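Local coordinates for protein paenibacillus xanthan lyase (Paenibacillus, PDB 6F2P) that cleaves the polysaccharide xanthan, probably by beta-elimination as expected of a family 8 polysaccharide lyase, and carries several bound calcium ions, at residues P774-D780 / D804-S810; D780-Y785 / K795-N801; L874-K878 / L893-L898. All coordinates share one frame; numbering follows the deposited sequence.

Interaction 1: P774-D780 / D804-S810. With CA (calcium ion), chain D.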
loop_
_atom_site.group_PDB
_atom_site.type_symbol
_atom_site.label_atom_id
_atom_site.label_comp_id
_atom_site.label_asym_id
_atom_site.label_seq_id
_atom_site.Cartn_x
_atom_site.Cartn_y
_atom_site.Cartn_z
ATOM N N PRO A 774 -14.578 0.159 15.828
ATOM C CA PRO A 774 -14.199 -0.349 14.507
ATOM C C PRO A 774 -14.677 -1.780 14.368
ATOM O O PRO A 774 -14.534 -2.560 15.316
ATOM C CB PRO A 774 -12.666 -0.294 14.526
ATOM C CG PRO A 774 -12.297 -0.209 15.984
ATOM C CD PRO A 774 -13.412 0.533 16.645
ATOM N N ILE A 775 -15.260 -2.115 13.223
ATOM C CA ILE A 775 -15.771 -3.458 13.028
ATOM C C ILE A 775 -14.802 -4.296 12.211
ATOM O O ILE A 775 -14.417 -3.923 11.099
ATOM C CB ILE A 775 -17.134 -3.445 12.356
ATOM C CG1 ILE A 775 -18.154 -2.777 13.277
ATOM C CG2 ILE A 775 -17.557 -4.866 12.002
ATOM C CD1 ILE A 775 -19.528 -2.591 12.648
ATOM N N ASN A 776 -14.408 -5.431 12.770
ATOM C CA ASN A 776 -13.414 -6.274 12.126
ATOM C C ASN A 776 -13.997 -7.321 11.164
ATOM O O ASN A 776 -13.334 -7.722 10.210
ATOM C CB ASN A 776 -12.526 -6.932 13.185
ATOM C CG ASN A 776 -11.483 -7.858 12.585
ATOM O OD1 ASN A 776 -10.596 -7.423 11.840
ATOM N ND2 ASN A 776 -11.571 -9.145 12.928
ATOM N N ALA A 777 -15.233 -7.751 11.422
ATOM C CA ALA A 777 -15.902 -8.787 10.626
ATOM C C ALA A 777 -17.392 -8.825 10.961
ATOM O O ALA A 777 -17.784 -8.543 12.088
ATOM C CB ALA A 777 -15.272 -10.146 10.878
ATOM N N LEU A 778 -18.222 -9.180 9.984
ATOM C CA LEU A 778 -19.674 -9.195 10.181
ATOM C C LEU A 778 -20.412 -9.934 9.063
ATOM O O LEU A 778 -19.869 -10.141 7.975
ATOM C CB LEU A 778 -20.226 -7.772 10.312
ATOM C CG LEU A 778 -20.333 -6.928 9.038
ATOM C CD1 LEU A 778 -21.207 -5.716 9.285
ATOM C CD2 LEU A 778 -18.966 -6.491 8.547
ATOM N N THR A 779 -21.649 -10.336 9.348
ATOM C CA THR A 779 -22.494 -11.021 8.378
ATOM C C THR A 779 -23.650 -10.125 7.975
ATOM O O THR A 779 -24.217 -10.257 6.883
ATOM C CB THR A 779 -23.116 -12.287 8.972
ATOM O OG1 THR A 779 -24.021 -11.927 10.024
ATOM C CG2 THR A 779 -22.047 -13.192 9.508
ATOM N N ASP A 780 -24.012 -9.237 8.890
ATOM C CA ASP A 780 -25.120 -8.319 8.703
ATOM C C ASP A 780 -24.703 -6.915 9.121
ATOM O O ASP A 780 -24.057 -6.736 10.156
ATOM C CB ASP A 780 -26.322 -8.781 9.527
ATOM C CG ASP A 780 -27.041 -9.951 8.894
ATOM O OD1 ASP A 780 -26.580 -11.097 9.084
ATOM O OD2 ASP A 780 -28.064 -9.714 8.206
ATOM N N ASP A 804 -26.032 -17.953 13.906
ATOM C CA ASP A 804 -24.640 -17.869 13.462
ATOM C C ASP A 804 -24.240 -16.537 12.809
ATOM O O ASP A 804 -23.073 -16.334 12.460
ATOM C CB ASP A 804 -24.250 -19.076 12.600
ATOM C CG ASP A 804 -24.121 -20.342 13.416
ATOM O OD1 ASP A 804 -23.824 -20.236 14.628
ATOM O OD2 ASP A 804 -24.315 -21.438 12.854
ATOM N N ASP A 805 -25.206 -15.637 12.650
ATOM C CA ASP A 805 -24.901 -14.265 12.274
ATOM C C ASP A 805 -24.098 -13.625 13.401
ATOM O O ASP A 805 -24.365 -13.871 14.585
ATOM C CB ASP A 805 -26.183 -13.460 12.059
ATOM C CG ASP A 805 -26.724 -13.574 10.649
ATOM O OD1 ASP A 805 -26.016 -14.101 9.760
ATOM O OD2 ASP A 805 -27.863 -13.107 10.433
ATOM N N TYR A 806 -23.121 -12.803 13.042
ATOM C CA TYR A 806 -22.301 -12.167 14.059
ATOM C C TYR A 806 -21.853 -10.773 13.653
ATOM O O TYR A 806 -21.967 -10.385 12.490
ATOM C CB TYR A 806 -21.081 -13.037 14.385
ATOM C CG TYR A 806 -20.121 -13.190 13.232
ATOM C CD1 TYR A 806 -19.083 -12.287 13.044
ATOM C CD2 TYR A 806 -20.251 -14.240 12.331
ATOM C CE1 TYR A 806 -18.205 -12.417 11.988
ATOM C CE2 TYR A 806 -19.375 -14.382 11.275
ATOM C CZ TYR A 806 -18.356 -13.465 11.107
ATOM O OH TYR A 806 -17.475 -13.597 10.058
ATOM N N VAL A 807 -21.368 -10.023 14.637
ATOM C CA VAL A 807 -20.650 -8.777 14.408
ATOM C C VAL A 807 -19.432 -8.811 15.321
ATOM O O VAL A 807 -19.551 -9.089 16.515
ATOM C CB VAL A 807 -21.498 -7.535 14.739
ATOM C CG1 VAL A 807 -20.733 -6.260 14.396
ATOM C CG2 VAL A 807 -22.834 -7.584 14.016
ATOM N N GLU A 808 -18.260 -8.563 14.752
ATOM C CA GLU A 808 -17.020 -8.678 15.497
ATOM C C GLU A 808 -16.367 -7.301 15.596
ATOM O O GLU A 808 -16.111 -6.651 14.575
ATOM C CB GLU A 808 -16.096 -9.693 14.814
ATOM C CG GLU A 808 -14.774 -9.940 15.524
ATOM C CD GLU A 808 -13.974 -11.066 14.889
ATOM O OE1 GLU A 808 -13.984 -12.187 15.447
ATOM O OE2 GLU A 808 -13.339 -10.832 13.836
ATOM N N PHE A 809 -16.124 -6.852 16.824
ATOM C CA PHE A 809 -15.562 -5.527 17.058
ATOM C C PHE A 809 -14.093 -5.612 17.459
ATOM O O PHE A 809 -13.619 -6.660 17.893
ATOM C CB PHE A 809 -16.321 -4.807 18.170
ATOM C CG PHE A 809 -17.798 -4.700 17.944
ATOM C CD1 PHE A 809 -18.330 -3.610 17.268
ATOM C CD2 PHE A 809 -18.662 -5.665 18.444
ATOM C CE1 PHE A 809 -19.700 -3.493 17.068
ATOM C CE2 PHE A 809 -20.030 -5.552 18.262
ATOM C CZ PHE A 809 -20.550 -4.461 17.572
ATOM N N SER A 810 -13.380 -4.498 17.332
ATOM C CA SER A 810 -12.021 -4.425 17.840
ATOM C C SER A 810 -11.938 -3.407 18.967
ATOM O O SER A 810 -12.243 -2.232 18.781
ATOM C CB SER A 810 -11.031 -4.068 16.733
ATOM O OG SER A 810 -9.709 -4.070 17.245
HETATM CA CA CA D . -27.787 -12.827 7.806
#
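Asp780 and Asp805 converge on one calcium ion, Asp780 through OD1 at 2.5 Å and Asp805 chiefly through OD2 at 2.6 Å. The side chains cross at about a right angle, their carboxylate planes 61° apart, and the shared ion probably offsets the repulsion between them. Asn801 completes the protein ligands, and OD2 of Asp805 also accepts from the backbone N of Ala802.

Thr779 forms the second shell. Its OG1 accepts from the backbone N of Tyr806 and donates to the anti lone pair of Asp780 OD1 (2.8 Å), tying a metal ligand to the partner strand. With OG1 held between backbone N and carbonyl carbon (chi1 66°), CG2 meets the Tyr806 ring, 3.4 Å from CE2. Ala777 CB lies in the plane of that ring at its edge, and Arg876 makes a cation-pi contact with it. A serine in place of Tyr806 would probably deprive Thr779 CG2 and Ala777 CB of the ring they pack against, and Arg876 of its aromatic partner.

Farther along, Asn776 and Ala777 both face Glu808 in a classic beta bulge; Asn776 N bonds to Glu808 O at 2.8 Å, Ala777 N only weakly. Asn776 ND2 grips Glu808 OE2 at 2.6 Å, while OE1 is salt-bridged to Arg876. The bulge puts Ile775 and Leu778 on the same face, beside Phe809 and Val807.

Strand 775-778 thus edges a five-stranded antiparallel sheet; strand 806-813 separates it from strand 871-882, and Phe809 packs against Leu796 and Phe798 of strand 794-798 and Leu893 and Phe896 of strand 891-900.

Interaction 2: D780-Y785 / K795-N801. With CA (calcium ion), chain D.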
loop_
_atom_site.group_PDB
_atom_site.type_symbol
_atom_site.label_atom_id
_atom_site.label_comp_id
_atom_site.label_asym_id
_atom_site.label_seq_id
_atom_site.Cartn_x
_atom_site.Cartn_y
_atom_site.Cartn_z
ATOM N N ASP A 780 -24.012 -9.237 8.890
ATOM C CA ASP A 780 -25.120 -8.319 8.703
ATOM C C ASP A 780 -24.703 -6.915 9.121
ATOM O O ASP A 780 -24.057 -6.736 10.156
ATOM C CB ASP A 780 -26.322 -8.781 9.527
ATOM C CG ASP A 780 -27.041 -9.951 8.894
ATOM O OD1 ASP A 780 -26.580 -11.097 9.084
ATOM O OD2 ASP A 780 -28.064 -9.714 8.206
ATOM N N THR A 781 -25.073 -5.922 8.319
ATOM C CA THR A 781 -24.716 -4.541 8.631
ATOM C C THR A 781 -25.570 -3.948 9.752
ATOM O O THR A 781 -26.795 -3.920 9.664
ATOM C CB THR A 781 -24.818 -3.643 7.395
ATOM O OG1 THR A 781 -23.915 -4.118 6.394
ATOM C CG2 THR A 781 -24.464 -2.208 7.746
ATOM N N PRO A 782 -24.917 -3.469 10.817
ATOM C CA PRO A 782 -25.637 -2.803 11.905
ATOM C C PRO A 782 -25.851 -1.322 11.604
ATOM O O PRO A 782 -25.129 -0.745 10.788
ATOM C CB PRO A 782 -24.680 -2.964 13.084
ATOM C CG PRO A 782 -23.333 -2.928 12.451
ATOM C CD PRO A 782 -23.477 -3.596 11.106
ATOM N N VAL A 783 -26.843 -0.721 12.252
ATOM C CA VAL A 783 -27.111 0.705 12.101
ATOM C C VAL A 783 -27.136 1.362 13.483
ATOM O O VAL A 783 -27.622 0.767 14.448
ATOM C CB VAL A 783 -28.468 0.946 11.402
ATOM C CG1 VAL A 783 -28.715 2.435 11.196
ATOM C CG2 VAL A 783 -28.530 0.196 10.088
ATOM N N VAL A 784 -26.608 2.581 13.573
ATOM C CA VAL A 784 -26.643 3.346 14.815
ATOM C C VAL A 784 -27.937 4.155 14.920
ATOM O O VAL A 784 -28.306 4.873 13.993
ATOM C CB VAL A 784 -25.444 4.312 14.911
ATOM C CG1 VAL A 784 -25.577 5.213 16.119
ATOM C CG2 VAL A 784 -24.136 3.540 14.955
ATOM N N TYR A 785 -28.627 4.031 16.049
ATOM C CA TYR A 785 -29.807 4.844 16.313
ATOM C C TYR A 785 -29.566 5.768 17.502
ATOM O O TYR A 785 -28.787 5.447 18.401
ATOM C CB TYR A 785 -31.006 3.953 16.601
ATOM C CG TYR A 785 -31.369 3.026 15.470
ATOM C CD1 TYR A 785 -32.063 3.494 14.362
ATOM C CD2 TYR A 785 -31.033 1.679 15.514
ATOM C CE1 TYR A 785 -32.405 2.645 13.317
ATOM C CE2 TYR A 785 -31.374 0.821 14.481
ATOM C CZ TYR A 785 -32.059 1.312 13.382
ATOM O OH TYR A 785 -32.398 0.467 12.345
ATOM N N LYS A 795 -27.071 3.971 20.322
ATOM C CA LYS A 795 -27.006 2.525 20.459
ATOM C C LYS A 795 -26.762 1.899 19.079
ATOM O O LYS A 795 -27.019 2.530 18.052
ATOM C CB LYS A 795 -28.295 1.994 21.089
ATOM C CG LYS A 795 -29.536 2.296 20.274
ATOM C CD LYS A 795 -30.820 2.076 21.060
ATOM C CE LYS A 795 -32.033 2.381 20.187
ATOM N NZ LYS A 795 -33.235 2.713 20.986
ATOM N N LEU A 796 -26.253 0.670 19.055
ATOM C CA LEU A 796 -25.983 -0.015 17.794
ATOM C C LEU A 796 -26.987 -1.133 17.564
ATOM O O LEU A 796 -27.018 -2.117 18.310
ATOM C CB LEU A 796 -24.557 -0.578 17.758
ATOM C CG LEU A 796 -24.130 -1.106 16.385
ATOM C CD1 LEU A 796 -24.209 0.011 15.370
ATOM C CD2 LEU A 796 -22.739 -1.717 16.404
ATOM N N GLY A 797 -27.809 -0.974 16.530
ATOM C CA GLY A 797 -28.840 -1.945 16.217
ATOM C C GLY A 797 -28.314 -2.990 15.267
ATOM O O GLY A 797 -28.044 -2.700 14.107
ATOM N N PHE A 798 -28.143 -4.207 15.764
ATOM C CA PHE A 798 -27.772 -5.320 14.906
ATOM C C PHE A 798 -28.960 -5.598 14.003
ATOM O O PHE A 798 -30.101 -5.361 14.395
ATOM C CB PHE A 798 -27.469 -6.575 15.727
ATOM C CG PHE A 798 -26.160 -6.532 16.456
ATOM C CD1 PHE A 798 -25.563 -5.319 16.789
ATOM C CD2 PHE A 798 -25.518 -7.710 16.810
ATOM C CE1 PHE A 798 -24.348 -5.282 17.472
ATOM C CE2 PHE A 798 -24.302 -7.686 17.489
ATOM C CZ PHE A 798 -23.716 -6.469 17.821
ATOM N N ASN A 799 -28.697 -6.098 12.803
ATOM C CA ASN A 799 -29.766 -6.469 11.881
ATOM C C ASN A 799 -29.735 -7.951 11.559
ATOM O O ASN A 799 -30.280 -8.383 10.547
ATOM C CB ASN A 799 -29.676 -5.646 10.603
ATOM C CG ASN A 799 -30.152 -4.229 10.806
ATOM O OD1 ASN A 799 -31.272 -4.004 11.264
ATOM N ND2 ASN A 799 -29.296 -3.260 10.489
ATOM N N ASN A 800 -29.089 -8.712 12.438
ATOM C CA ASN A 800 -28.890 -10.144 12.267
ATOM C C ASN A 800 -30.166 -10.912 11.936
ATOM O O ASN A 800 -31.170 -10.786 12.642
ATOM C CB ASN A 800 -28.215 -10.721 13.509
ATOM C CG ASN A 800 -26.884 -10.049 13.807
ATOM O OD1 ASN A 800 -26.711 -8.857 13.547
ATOM N ND2 ASN A 800 -25.934 -10.813 14.341
ATOM N N ASN A 801 -30.093 -11.698 10.854
ATOM C CA ASN A 801 -31.224 -12.431 10.273
ATOM C C ASN A 801 -31.466 -13.775 10.906
ATOM O O ASN A 801 -32.604 -14.205 11.036
ATOM C CB ASN A 801 -30.969 -12.747 8.794
ATOM C CG ASN A 801 -30.802 -11.525 7.951
ATOM O OD1 ASN A 801 -29.826 -11.408 7.209
ATOM N ND2 ASN A 801 -31.763 -10.609 8.029
HETATM CA CA CA D . -27.787 -12.827 7.806
HETATM O O HOH W 1 -25.853 -6.157 12.351
#
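Asn799 reaches across the mouth of a beta hairpin to the backbone of Thr781, and its side chain can be followed outward atom by atom. CB already lies 3.5 Å from Thr781 O. CG continues alongside the same carbonyl, set beside its own backbone N by a chi1 of -75°. At the tip ND2 donates to Thr781 O at 2.7 Å in a nearly straight bond (174°) that lies in both the carbonyl and the amide planes, and it also touches Val783 CG2. The other branch, OD1, accepts from Lys890 NZ.

Beyond this clamp the strands pair regularly, Val783 with Gly797 and Tyr785 with Lys795 through reciprocal N-H to O bonds. Leu796 CD1 packs on Val784 CG2 at 3.6 Å and on Pro782 CB at 3.8 Å. On the other face, the Tyr785 ring turns its edge to Gly797 CA, and Lys795 runs on to a salt bridge with Asp787.

Where the pairing ends, a water takes over: it accepts from Asn799 N and donates to Asp780 O (2.9 Å) and to OD1 of Asn800, whose ND2 is hydrogen-bonded to Thr879 OG1. Asn801 then brings its OD1 to the calcium ion that Asp780 also binds.

The chemistry is therefore graded, from apolar strand packing through a buttressing amide and a bridging water to a metal that ties the two ends of the hairpin together and probably offsets the negative charge of Asp780.

Interaction 3: L874-K878 / L893-L898. With CA (calcium ion), chain C.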
loop_
_atom_site.group_PDB
_atom_site.type_symbol
_atom_site.label_atom_id
_atom_site.label_comp_id
_atom_site.label_asym_id
_atom_site.label_seq_id
_atom_site.Cartn_x
_atom_site.Cartn_y
_atom_site.Cartn_z
ATOM N N LEU A 874 -10.512 -8.968 19.644
ATOM C CA LEU A 874 -11.735 -9.056 18.868
ATOM C C LEU A 874 -12.886 -9.608 19.712
ATOM O O LEU A 874 -12.880 -10.774 20.118
ATOM C CB LEU A 874 -11.523 -9.910 17.620
ATOM C CG LEU A 874 -10.325 -9.549 16.742
ATOM C CD1 LEU A 874 -10.072 -10.670 15.734
ATOM C CD2 LEU A 874 -10.552 -8.214 16.041
ATOM N N PHE A 875 -13.867 -8.749 19.973
ATOM C CA PHE A 875 -15.069 -9.125 20.702
ATOM C C PHE A 875 -16.164 -9.440 19.693
ATOM O O PHE A 875 -16.666 -8.542 19.013
ATOM C CB PHE A 875 -15.540 -7.969 21.591
ATOM C CG PHE A 875 -14.699 -7.743 22.823
ATOM C CD1 PHE A 875 -13.351 -7.455 22.727
ATOM C CD2 PHE A 875 -15.284 -7.764 24.081
ATOM C CE1 PHE A 875 -12.595 -7.225 23.862
ATOM C CE2 PHE A 875 -14.539 -7.535 25.213
ATOM C CZ PHE A 875 -13.193 -7.263 25.108
ATOM N N ARG A 876 -16.541 -10.710 19.595
ATOM C CA ARG A 876 -17.575 -11.128 18.649
ATOM C C ARG A 876 -18.876 -11.509 19.354
ATOM O O ARG A 876 -18.871 -12.270 20.330
ATOM C CB ARG A 876 -17.084 -12.303 17.802
ATOM C CG ARG A 876 -18.180 -12.985 17.013
ATOM C CD ARG A 876 -17.635 -14.124 16.167
ATOM N NE ARG A 876 -16.535 -13.692 15.310
ATOM C CZ ARG A 876 -16.153 -14.325 14.202
ATOM N NH1 ARG A 876 -16.791 -15.417 13.805
ATOM N NH2 ARG A 876 -15.140 -13.857 13.484
ATOM N N LEU A 877 -19.987 -10.972 18.863
ATOM C CA LEU A 877 -21.304 -11.336 19.375
ATOM C C LEU A 877 -22.090 -12.110 18.310
ATOM O O LEU A 877 -22.453 -11.563 17.260
ATOM C CB LEU A 877 -22.077 -10.097 19.829
ATOM C CG LEU A 877 -21.689 -9.440 21.161
ATOM C CD1 LEU A 877 -22.437 -8.144 21.322
ATOM C CD2 LEU A 877 -21.966 -10.359 22.350
ATOM N N LYS A 878 -22.342 -13.384 18.599
ATOM C CA LYS A 878 -22.930 -14.294 17.640
ATOM C C LYS A 878 -24.362 -14.657 18.005
ATOM O O LYS A 878 -24.637 -15.090 19.129
ATOM C CB LYS A 878 -22.092 -15.568 17.551
ATOM C CG LYS A 878 -22.654 -16.608 16.587
ATOM C CD LYS A 878 -21.849 -17.902 16.614
ATOM C CE LYS A 878 -21.964 -18.606 17.961
ATOM N NZ LYS A 878 -21.244 -19.910 17.969
ATOM N N LEU A 893 -27.255 -2.904 20.918
ATOM C CA LEU A 893 -26.041 -2.861 21.732
ATOM C C LEU A 893 -25.617 -1.426 22.068
ATOM O O LEU A 893 -25.415 -0.605 21.173
ATOM C CB LEU A 893 -24.915 -3.598 21.004
ATOM C CG LEU A 893 -23.514 -3.670 21.615
ATOM C CD1 LEU A 893 -23.541 -4.256 23.019
ATOM C CD2 LEU A 893 -22.628 -4.507 20.704
ATOM N N ASP A 894 -25.479 -1.123 23.355
ATOM C CA ASP A 894 -25.094 0.226 23.765
ATOM C C ASP A 894 -23.586 0.330 23.943
ATOM O O ASP A 894 -22.950 1.198 23.345
ATOM C CB ASP A 894 -25.828 0.654 25.047
ATOM C CG ASP A 894 -25.593 2.129 25.407
ATOM O OD1 ASP A 894 -24.943 2.848 24.612
ATOM O OD2 ASP A 894 -26.070 2.575 26.478
ATOM N N ASN A 895 -23.017 -0.551 24.764
ATOM C CA ASN A 895 -21.575 -0.531 25.001
ATOM C C ASN A 895 -21.023 -1.808 25.628
ATOM O O ASN A 895 -21.764 -2.749 25.904
ATOM C CB ASN A 895 -21.170 0.695 25.835
ATOM C CG ASN A 895 -21.753 0.682 27.243
ATOM O OD1 ASN A 895 -22.006 -0.372 27.823
ATOM N ND2 ASN A 895 -21.955 1.870 27.803
ATOM N N PHE A 896 -19.710 -1.827 25.829
ATOM C CA PHE A 896 -19.056 -2.846 26.632
ATOM C C PHE A 896 -18.377 -2.148 27.803
ATOM O O PHE A 896 -17.999 -0.980 27.705
ATOM C CB PHE A 896 -17.990 -3.589 25.827
ATOM C CG PHE A 896 -18.534 -4.482 24.746
ATOM C CD1 PHE A 896 -19.106 -5.702 25.063
ATOM C CD2 PHE A 896 -18.440 -4.115 23.411
ATOM C CE1 PHE A 896 -19.596 -6.531 24.078
ATOM C CE2 PHE A 896 -18.927 -4.947 22.413
ATOM C CZ PHE A 896 -19.509 -6.157 22.750
ATOM N N SER A 897 -18.234 -2.864 28.909
ATOM C CA SER A 897 -17.385 -2.430 30.002
ATOM C C SER A 897 -16.501 -3.601 30.382
ATOM O O SER A 897 -16.949 -4.740 30.365
ATOM C CB SER A 897 -18.223 -2.011 31.209
ATOM O OG SER A 897 -18.959 -0.833 30.945
ATOM N N LEU A 898 -15.244 -3.332 30.706
ATOM C CA LEU A 898 -14.384 -4.354 31.290
ATOM C C LEU A 898 -14.132 -3.972 32.738
ATOM O O LEU A 898 -13.548 -2.926 33.016
ATOM C CB LEU A 898 -13.052 -4.460 30.550
ATOM C CG LEU A 898 -13.093 -4.510 29.027
ATOM C CD1 LEU A 898 -11.693 -4.750 28.490
ATOM C CD2 LEU A 898 -14.055 -5.568 28.538
HETATM CA CA CA C . -23.556 3.949 23.203
#
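This is a contact between the two sheets of a beta sandwich: Phe875 and Leu877, on strand 871-882, meet Leu893, Phe896 and Leu898, on strand 891-900, through side chains alone. The strand axes stay 11.2 Å apart at their closest and run at 134° to each other, and all five touching residues are buried.

At the centre stand two phenylalanines in an edge-to-face pair. Phe875 brings its edge to one face of Phe896, with ring centroids 5.5 Å apart and planes at 52°, well short of a perpendicular T. Leu898 also packs on Phe875, its CD2 3.9 Å from both CE2 and CZ of that ring. Leu877 fills the other end. Its CD1 meets Leu893 CD2 at 3.7 Å, the two leucines reaching tip to tip, and also lies 3.8 Å from Phe896 CZ, so one methyl group packs against two residues of the facing strand. Leu893 extends to this point with CG anti to its backbone N (chi1 178°).

Leu893 and Phe896 are three residues apart yet both face inward, because Asp894 and Asn895 form a classic beta bulge opposite Arg824. On the outer side of that bulge Asp894 grips a calcium ion with OD1 at 2.3 Å and with its own carbonyl O at 2.8 Å; Glu769, Glu771, Ser791 and Lys794 supply further ligands, and Asp894 OD2 is salt-bridged to Arg824.

An apolar seam between two antiparallel sheets, with calcium bound at the border of one of them, is consistent with a jelly-roll beta sandwich of the galactose-binding kind, as in many carbohydrate-binding modules, although no sugar is bound here.

In the fold
The three contacts build one beta sandwich. Interaction 2 is nested along the chain inside the loop closed by interaction 1, and the two share Asp780 and its calcium ion, their centres about 10 Å apart. Interaction 3 follows in sequence, with its centre about 10 Å from that of interaction 1 and 13 Å from that of interaction 2. A probable backbone hydrogen bond from Phe809 N to Phe875 O (2.8 Å) ties it to interaction 1, and another, from Leu796 N to Leu893 O, to interaction 2. Phe798 and Phe809 continue its apolar core. The calcium ion held by Asp894 lies about 23 Å from the one shared by interactions 1 and 2.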